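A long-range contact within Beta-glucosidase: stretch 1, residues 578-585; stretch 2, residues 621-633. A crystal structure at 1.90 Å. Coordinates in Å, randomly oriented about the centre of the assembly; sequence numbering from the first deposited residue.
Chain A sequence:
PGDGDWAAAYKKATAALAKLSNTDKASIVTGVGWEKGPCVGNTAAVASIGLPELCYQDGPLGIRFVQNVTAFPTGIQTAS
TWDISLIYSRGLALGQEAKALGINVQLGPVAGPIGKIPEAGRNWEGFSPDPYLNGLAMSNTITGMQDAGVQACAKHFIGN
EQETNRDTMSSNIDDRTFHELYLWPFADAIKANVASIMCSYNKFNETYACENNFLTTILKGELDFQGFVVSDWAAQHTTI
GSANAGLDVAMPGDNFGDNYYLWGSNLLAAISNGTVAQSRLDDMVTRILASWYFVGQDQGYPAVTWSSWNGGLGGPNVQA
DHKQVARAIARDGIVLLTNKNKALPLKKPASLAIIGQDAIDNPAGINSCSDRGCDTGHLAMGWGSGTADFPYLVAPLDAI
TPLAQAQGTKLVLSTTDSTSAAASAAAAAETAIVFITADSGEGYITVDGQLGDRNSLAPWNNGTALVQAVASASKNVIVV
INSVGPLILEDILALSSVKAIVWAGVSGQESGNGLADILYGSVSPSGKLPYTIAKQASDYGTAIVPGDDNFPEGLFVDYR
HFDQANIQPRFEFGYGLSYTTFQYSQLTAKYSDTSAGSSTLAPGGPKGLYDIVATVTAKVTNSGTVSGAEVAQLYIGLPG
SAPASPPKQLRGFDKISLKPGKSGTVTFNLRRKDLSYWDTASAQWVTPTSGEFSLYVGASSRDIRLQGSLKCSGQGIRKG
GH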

# COMPACT_ATOMS: atom_id res chain seq x y z
N SER A 578 -14.14 -7.31 -17.26
CA SER A 578 -15.17 -7.94 -16.48
C SER A 578 -15.74 -9.08 -17.34
O SER A 578 -15.35 -9.22 -18.47
CB SER A 578 -16.20 -6.88 -16.18
OG SER A 578 -17.36 -7.40 -15.62
N TYR A 579 -16.63 -9.90 -16.79
CA TYR A 579 -17.34 -10.91 -17.58
C TYR A 579 -18.58 -10.24 -18.14
O TYR A 579 -19.30 -10.89 -18.87
CB TYR A 579 -17.76 -12.08 -16.71
CG TYR A 579 -16.61 -12.95 -16.23
CD1 TYR A 579 -15.39 -12.99 -16.91
CD2 TYR A 579 -16.73 -13.68 -15.09
CE1 TYR A 579 -14.34 -13.81 -16.48
CE2 TYR A 579 -15.69 -14.49 -14.66
CZ TYR A 579 -14.50 -14.56 -15.34
OH TYR A 579 -13.52 -15.39 -14.85
N THR A 580 -18.88 -8.98 -17.74
CA THR A 580 -19.82 -8.15 -18.49
C THR A 580 -19.23 -6.87 -19.07
O THR A 580 -18.03 -6.70 -19.10
CB THR A 580 -20.89 -7.39 -17.67
OG1 THR A 580 -20.60 -7.24 -16.26
CG2 THR A 580 -22.15 -7.68 -18.07
N THR A 581 -20.13 -6.00 -19.56
CA THR A 581 -19.78 -4.69 -20.12
C THR A 581 -20.60 -3.64 -19.44
O THR A 581 -21.67 -3.89 -18.94
CB THR A 581 -20.05 -4.64 -21.65
OG1 THR A 581 -21.44 -4.97 -21.94
CG2 THR A 581 -19.16 -5.59 -22.39
N PHE A 582 -20.09 -2.42 -19.43
CA PHE A 582 -20.76 -1.29 -18.84
C PHE A 582 -20.80 -0.10 -19.81
O PHE A 582 -19.89 0.12 -20.63
CB PHE A 582 -19.99 -0.89 -17.59
CG PHE A 582 -19.92 -1.97 -16.59
CD1 PHE A 582 -20.92 -2.12 -15.66
CD2 PHE A 582 -18.84 -2.82 -16.56
CE1 PHE A 582 -20.85 -3.15 -14.70
CE2 PHE A 582 -18.76 -3.84 -15.64
CZ PHE A 582 -19.76 -4.00 -14.71
N GLN A 583 -21.88 0.64 -19.72
CA GLN A 583 -22.08 1.86 -20.49
C GLN A 583 -22.29 3.04 -19.58
O GLN A 583 -22.90 2.91 -18.54
CB GLN A 583 -23.26 1.71 -21.42
CG GLN A 583 -22.94 0.76 -22.57
CD GLN A 583 -24.19 0.36 -23.32
OE1 GLN A 583 -25.30 0.67 -22.90
NE2 GLN A 583 -24.02 -0.36 -24.41
N TYR A 584 -21.75 4.18 -19.97
CA TYR A 584 -21.75 5.33 -19.09
C TYR A 584 -22.56 6.45 -19.76
O TYR A 584 -22.46 6.62 -20.96
CB TYR A 584 -20.35 5.83 -18.95
CG TYR A 584 -19.40 5.06 -18.08
CD1 TYR A 584 -18.77 5.69 -17.00
CD2 TYR A 584 -19.04 3.76 -18.40
CE1 TYR A 584 -17.82 5.03 -16.23
CE2 TYR A 584 -18.15 3.07 -17.58
CZ TYR A 584 -17.53 3.72 -16.54
OH TYR A 584 -16.68 3.05 -15.72
N SER A 585 -23.32 7.20 -19.00
CA SER A 585 -24.01 8.34 -19.54
C SER A 585 -24.32 9.35 -18.43
O SER A 585 -23.95 9.16 -17.26
CB SER A 585 -25.30 7.90 -20.22
OG SER A 585 -26.17 7.32 -19.29
N THR A 621 -24.41 1.56 -16.50
CA THR A 621 -25.37 0.54 -16.86
C THR A 621 -24.62 -0.69 -17.21
O THR A 621 -23.66 -0.60 -17.99
CB THR A 621 -26.13 0.97 -18.13
OG1 THR A 621 -26.94 2.14 -17.80
CG2 THR A 621 -27.06 -0.12 -18.56
N ASN A 622 -25.04 -1.81 -16.65
CA ASN A 622 -24.53 -3.12 -17.04
C ASN A 622 -25.24 -3.51 -18.33
O ASN A 622 -26.43 -3.80 -18.31
CB ASN A 622 -24.81 -4.16 -15.96
CG ASN A 622 -24.29 -5.55 -16.29
OD1 ASN A 622 -24.03 -5.87 -17.44
ND2 ASN A 622 -24.10 -6.38 -15.24
N SER A 623 -24.47 -3.53 -19.42
CA SER A 623 -24.99 -3.73 -20.77
C SER A 623 -24.81 -5.18 -21.18
O SER A 623 -25.13 -5.55 -22.30
CB SER A 623 -24.29 -2.75 -21.74
OG SER A 623 -22.90 -2.89 -21.64
N GLY A 624 -24.31 -6.04 -20.29
CA GLY A 624 -24.06 -7.43 -20.64
C GLY A 624 -25.03 -8.35 -19.98
O GLY A 624 -26.09 -7.95 -19.56
N THR A 625 -24.67 -9.62 -19.90
CA THR A 625 -25.65 -10.69 -19.56
C THR A 625 -25.37 -11.35 -18.25
O THR A 625 -26.09 -12.28 -17.85
CB THR A 625 -25.61 -11.81 -20.64
OG1 THR A 625 -24.31 -12.37 -20.66
CG2 THR A 625 -25.89 -11.27 -22.01
N VAL A 626 -24.32 -10.89 -17.54
CA VAL A 626 -24.04 -11.35 -16.20
C VAL A 626 -23.76 -10.17 -15.26
O VAL A 626 -23.46 -9.03 -15.72
CB VAL A 626 -22.89 -12.42 -16.19
CG1 VAL A 626 -23.16 -13.49 -17.27
CG2 VAL A 626 -21.55 -11.77 -16.46
N SER A 627 -23.84 -10.44 -13.97
CA SER A 627 -23.64 -9.44 -12.96
C SER A 627 -22.20 -9.07 -12.89
O SER A 627 -21.32 -9.87 -13.21
CB SER A 627 -24.05 -9.99 -11.60
OG SER A 627 -25.45 -10.09 -11.52
N GLY A 628 -21.94 -7.84 -12.47
CA GLY A 628 -20.55 -7.40 -12.32
C GLY A 628 -20.46 -6.09 -11.63
O GLY A 628 -21.43 -5.34 -11.66
N ALA A 629 -19.29 -5.77 -11.07
CA ALA A 629 -19.03 -4.44 -10.54
C ALA A 629 -18.07 -3.69 -11.40
O ALA A 629 -17.10 -4.28 -11.94
CB ALA A 629 -18.48 -4.53 -9.14
N GLU A 630 -18.35 -2.43 -11.59
CA GLU A 630 -17.48 -1.53 -12.36
C GLU A 630 -16.87 -0.46 -11.46
O GLU A 630 -17.55 0.09 -10.58
CB GLU A 630 -18.31 -0.88 -13.46
CG GLU A 630 -17.66 0.29 -14.18
CD GLU A 630 -16.52 -0.11 -15.09
OE1 GLU A 630 -16.36 0.54 -16.18
OE2 GLU A 630 -15.77 -1.03 -14.71
N VAL A 631 -15.60 -0.16 -11.68
CA VAL A 631 -14.90 0.92 -10.99
C VAL A 631 -14.90 2.13 -11.92
O VAL A 631 -14.10 2.21 -12.84
CB VAL A 631 -13.44 0.55 -10.58
CG1 VAL A 631 -12.74 1.70 -9.85
CG2 VAL A 631 -13.44 -0.65 -9.69
N ALA A 632 -15.88 3.03 -11.73
CA ALA A 632 -15.88 4.29 -12.48
C ALA A 632 -14.81 5.21 -11.92
O ALA A 632 -14.64 5.29 -10.72
CB ALA A 632 -17.20 4.94 -12.39
N GLN A 633 -14.15 5.95 -12.79
CA GLN A 633 -12.99 6.77 -12.47
C GLN A 633 -13.18 8.14 -13.02
O GLN A 633 -13.72 8.28 -14.14
CB GLN A 633 -11.71 6.20 -13.03
CG GLN A 633 -11.45 4.81 -12.47
CD GLN A 633 -10.53 3.97 -13.31
OE1 GLN A 633 -9.51 4.44 -13.79
NE2 GLN A 633 -10.87 2.70 -13.46
O HOH W 1 -16.95 -6.85 -12.99
O HOH W 2 -25.39 4.37 -18.59
O HOH W 3 -21.57 -1.67 -23.94

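The two stretches meet through a short piece of antiparallel sheet and a set of side chains packed beside it. Together they bury 755 Å² of surface. Gln583 and Thr621 form a hydrogen-bonded pair. Gln583 N donates to Thr621 O at 2.8 Å, and Thr621 N donates to Gln583 O at 2.9 Å. Phe582 and Asn622 form the neighbouring non-hydrogen-bonded pair. Just beyond the paired residues, Ser623 N donates to Thr581 O at 2.9 Å.

Side chains alternate across this sheet. Phe582 and Asn622 lie on the buried face. Gln583 and Thr621 lie on the other, which is more open to solvent.

Phe582 has the largest area covered by the partner stretch. Its chi1 is m (-60°) and its chi2 is -87°. This conformation lays the ring against the strand that begins at Gly628. Glu630 CB sits over one ring face, 3.4 Å from the Phe582 ring centroid and almost on the ring normal. Gly628 O lies at the ring edge, 3.7 Å from Phe582 CZ. An aromatic ring suits this place, since it offers a flat apolar face to Glu630 CB in the buried interior. Gly628 fits beside the ring: a CB there would come 2.7 Å from Thr580 OG1, a clash, and would lie tight against Phe582 CZ. Water 1 links Ser578 OG (2.7 Å) to Ala629 O (2.8 Å).

Glu630 serves two contacts. Chi1 is t (168°) and chi2 is p (72°), so CB covers the Phe582 ring while the carboxylate reaches Tyr584. Tyr584 OH donates to Glu630 OE1 at 2.6 Å. The CA-to-CB bond of Tyr584 points away from stretch 2, but with chi1 m (-75°) the long side chain brings its hydroxyl back to it. Its ring also touches a small residue, with Tyr584 CE1 3.9 Å from Ala632 CB. Glu630 OE2 is satisfied elsewhere in the structure, so the buried carboxylate does not depend on the tyrosine alone.

Asn622 shapes the turn after its strand. With chi1 t (-180°), its ND2 donates to Val626 O at 2.8 Å. Thr580 points toward this turn, and its OG1 makes a weak hydrogen bond to Val626 O at 3.4 Å. Its chi1 of 19° lies between wells, and the side chain is strained in the model. Thr580 CG2 is 3.2 Å from Gly624 CA. A CB on Gly624 would fall 2.3 Å from Thr580 CG2 as modelled and 3.2 Å from Thr581 N, so the glycine fits this tight place. Nearby, Val626 CG2 packs 3.8 Å from Tyr579 CB.

The exposed side of the contact is polar. Thr581 (chi1 p, 56°) and Ser623 (chi1 p, 54°) bring their hydroxyls together, and Thr581 OG1 and Ser623 OG share a hydrogen bond of 2.6 Å. Gln583 is extended at chi2 (t, 167°), which places its CD 3.5 Å from Ser623 CB. Water 3 joins Gln583 NE2 (2.8 Å) to Ser623 OG (2.9 Å). Water 2 bridges Gln583 O (2.9 Å) and Thr621 OG1 (2.8 Å).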